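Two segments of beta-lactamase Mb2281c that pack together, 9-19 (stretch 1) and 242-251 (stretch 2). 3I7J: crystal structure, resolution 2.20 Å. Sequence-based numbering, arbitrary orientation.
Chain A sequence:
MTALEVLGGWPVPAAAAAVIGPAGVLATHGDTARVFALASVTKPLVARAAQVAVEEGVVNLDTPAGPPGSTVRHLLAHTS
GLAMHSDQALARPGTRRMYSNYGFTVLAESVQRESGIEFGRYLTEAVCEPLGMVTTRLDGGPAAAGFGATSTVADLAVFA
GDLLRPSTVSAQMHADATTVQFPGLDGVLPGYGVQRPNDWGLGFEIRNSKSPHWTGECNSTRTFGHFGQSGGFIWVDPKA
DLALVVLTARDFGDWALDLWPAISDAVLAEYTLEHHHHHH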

# COMPACT_ATOMS: atom_id res chain seq x y z
N GLY A 9 9.55 10.85 20.76
CA GLY A 9 10.62 11.79 20.49
C GLY A 9 10.66 12.25 19.05
O GLY A 9 11.57 12.97 18.65
N TRP A 10 9.67 11.84 18.25
CA TRP A 10 9.62 12.23 16.84
C TRP A 10 9.17 13.67 16.67
O TRP A 10 8.30 14.15 17.40
CB TRP A 10 8.68 11.32 16.06
CG TRP A 10 9.29 10.02 15.62
CD1 TRP A 10 10.37 9.40 16.17
CD2 TRP A 10 8.81 9.16 14.58
NE1 TRP A 10 10.59 8.20 15.54
CE2 TRP A 10 9.65 8.03 14.56
CE3 TRP A 10 7.76 9.24 13.65
CZ2 TRP A 10 9.47 6.97 13.65
CZ3 TRP A 10 7.58 8.19 12.76
CH2 TRP A 10 8.43 7.07 12.76
N PRO A 11 9.77 14.39 15.71
CA PRO A 11 9.42 15.78 15.45
C PRO A 11 8.15 15.90 14.61
O PRO A 11 8.17 16.43 13.51
CB PRO A 11 10.65 16.29 14.70
CG PRO A 11 11.06 15.09 13.91
CD PRO A 11 10.95 13.98 14.93
N VAL A 12 7.04 15.39 15.15
CA VAL A 12 5.76 15.43 14.47
C VAL A 12 4.68 15.91 15.45
O VAL A 12 4.78 15.68 16.64
CB VAL A 12 5.37 14.04 13.95
CG1 VAL A 12 6.47 13.48 13.07
CG2 VAL A 12 5.10 13.11 15.12
N PRO A 13 3.62 16.57 14.94
CA PRO A 13 2.53 17.08 15.78
C PRO A 13 1.77 15.96 16.50
O PRO A 13 1.20 16.17 17.57
CB PRO A 13 1.64 17.82 14.78
CG PRO A 13 2.62 18.27 13.72
CD PRO A 13 3.47 17.03 13.55
N ALA A 14 1.77 14.77 15.90
CA ALA A 14 1.09 13.61 16.47
C ALA A 14 1.42 12.36 15.66
O ALA A 14 1.65 12.43 14.44
CB ALA A 14 -0.42 13.83 16.50
N ALA A 15 1.42 11.22 16.33
CA ALA A 15 1.71 9.95 15.68
C ALA A 15 1.08 8.79 16.43
O ALA A 15 0.76 8.91 17.61
CB ALA A 15 3.23 9.74 15.57
N ALA A 16 0.88 7.68 15.73
CA ALA A 16 0.31 6.47 16.31
C ALA A 16 0.86 5.29 15.52
O ALA A 16 1.14 5.41 14.32
CB ALA A 16 -1.21 6.51 16.22
N ALA A 17 1.05 4.16 16.18
CA ALA A 17 1.60 3.01 15.50
C ALA A 17 1.18 1.71 16.14
O ALA A 17 0.69 1.68 17.27
CB ALA A 17 3.11 3.10 15.46
N ALA A 18 1.39 0.62 15.40
CA ALA A 18 1.04 -0.71 15.87
C ALA A 18 1.89 -1.77 15.19
O ALA A 18 2.21 -1.67 14.00
CB ALA A 18 -0.44 -0.98 15.60
N VAL A 19 2.27 -2.78 15.95
CA VAL A 19 3.03 -3.90 15.43
C VAL A 19 2.00 -5.01 15.39
O VAL A 19 1.31 -5.27 16.38
CB VAL A 19 4.18 -4.33 16.35
CG1 VAL A 19 4.89 -5.55 15.75
CG2 VAL A 19 5.16 -3.18 16.55
N LEU A 242 5.74 -10.33 10.23
CA LEU A 242 5.42 -9.19 11.08
C LEU A 242 4.95 -8.02 10.21
O LEU A 242 5.32 -7.92 9.04
CB LEU A 242 6.66 -8.78 11.87
CG LEU A 242 6.63 -8.68 13.40
CD1 LEU A 242 5.98 -9.90 14.02
CD2 LEU A 242 8.07 -8.53 13.89
N ALA A 243 4.15 -7.13 10.79
CA ALA A 243 3.66 -5.96 10.07
C ALA A 243 3.81 -4.73 10.95
O ALA A 243 3.72 -4.82 12.18
CB ALA A 243 2.19 -6.15 9.69
N LEU A 244 4.05 -3.59 10.33
CA LEU A 244 4.20 -2.35 11.08
C LEU A 244 3.40 -1.26 10.42
O LEU A 244 3.49 -1.06 9.21
CB LEU A 244 5.67 -1.93 11.17
CG LEU A 244 5.94 -0.52 11.74
CD1 LEU A 244 5.41 -0.42 13.16
CD2 LEU A 244 7.43 -0.22 11.70
N VAL A 245 2.59 -0.57 11.21
CA VAL A 245 1.78 0.52 10.71
C VAL A 245 2.19 1.79 11.46
O VAL A 245 2.22 1.79 12.69
CB VAL A 245 0.27 0.28 10.97
CG1 VAL A 245 -0.49 1.58 10.77
CG2 VAL A 245 -0.27 -0.79 10.02
N VAL A 246 2.53 2.84 10.73
CA VAL A 246 2.88 4.12 11.35
C VAL A 246 2.17 5.27 10.65
O VAL A 246 2.27 5.42 9.43
CB VAL A 246 4.41 4.42 11.32
CG1 VAL A 246 4.67 5.84 11.82
CG2 VAL A 246 5.17 3.43 12.20
N LEU A 247 1.44 6.06 11.43
CA LEU A 247 0.71 7.22 10.91
C LEU A 247 1.07 8.44 11.75
O LEU A 247 0.98 8.41 12.98
CB LEU A 247 -0.80 6.98 10.97
CG LEU A 247 -1.39 5.83 10.15
CD1 LEU A 247 -2.90 5.79 10.36
CD2 LEU A 247 -1.06 6.00 8.67
N THR A 248 1.49 9.51 11.07
CA THR A 248 1.86 10.76 11.73
C THR A 248 1.16 11.93 11.07
O THR A 248 0.65 11.83 9.94
CB THR A 248 3.38 11.04 11.67
OG1 THR A 248 3.71 11.63 10.40
CG2 THR A 248 4.17 9.76 11.86
N ALA A 249 1.15 13.06 11.78
CA ALA A 249 0.52 14.28 11.30
C ALA A 249 1.54 15.24 10.68
O ALA A 249 1.39 16.46 10.77
CB ALA A 249 -0.21 14.97 12.45
N ARG A 250 2.58 14.69 10.07
CA ARG A 250 3.60 15.50 9.42
C ARG A 250 3.93 14.91 8.06
O ARG A 250 4.26 13.73 7.95
CB ARG A 250 4.87 15.58 10.26
CG ARG A 250 5.89 16.56 9.69
CD ARG A 250 7.16 16.65 10.54
NE ARG A 250 8.12 17.57 9.95
CZ ARG A 250 9.34 17.79 10.43
NH1 ARG A 250 9.77 17.15 11.51
NH2 ARG A 250 10.15 18.65 9.81
N ASP A 251 3.83 15.73 7.02
CA ASP A 251 4.11 15.27 5.67
C ASP A 251 5.53 14.72 5.55
O ASP A 251 6.44 15.17 6.24
CB ASP A 251 3.91 16.41 4.66
CG ASP A 251 2.47 16.86 4.56
OD1 ASP A 251 1.56 16.04 4.82
OD2 ASP A 251 2.23 18.04 4.22

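Strands 15-19 and 242-248 lie side by side and antiparallel, their directions 174° apart and their axes 4.7 Å apart at closest approach. Hydrogen-bonded and non-hydrogen-bonded pairs alternate along them. Ala 16 and Leu 247 bond twice, Ala 16 N to Leu 247 O at 2.8 Å and Leu 247 N to Ala 16 O at 3.0 Å; Ala 18 and Val 245 repeat the pattern, with Ala 18 N to Val 245 O at 3.1 Å and Val 245 N to Ala 18 O at 3.0 Å. Between these rungs, CA-H groups approach carbonyls, as Ala 17 CA does Val 245 O at 3.1 Å. Beyond the strands, Ala 249 N still donates to Ala 14 O at 2.8 Å, extending the register into the loop.

The side chains follow the alternation. Ala 15, Ala 17 and Val 19 share one face with Leu 244, Val 246 and Thr 248; Ala 16 and Ala 18 share the other with Val 245 and Leu 247. The small-to-large pairing is consistent through the alanines: the methyl of Ala 17 meets Val 246, CB to CG2 at 3.9 Å, while branched residues supply the bulk. On that face Trp 10, its CA-to-CB bond directed toward stretch 2, brings CZ3 within 3.9 Å of both Val 246 CG1 and Thr 248 CG2, the latter at the ring edge. The Thr 248 methyl thus serves apolar packing, while its OG1 accepts from Arg 250 N at 3.3 Å.

At the loop end, the extended Arg 250 has the largest area covered by the other stretch, 72 Å². Arg 250 NH1 donates to Pro 11 O at 2.7 Å, at the edge of the guanidinium, near its plane, and Arg 250 CB lies 3.9 Å from Val 12 CG1. Charge can therefore stay near the surface while the methylenes pack. Nearby, Pro 13 CB rests 4.1 Å from Ala 249 CB, a compact contact. Together the stretches bury 733 Å².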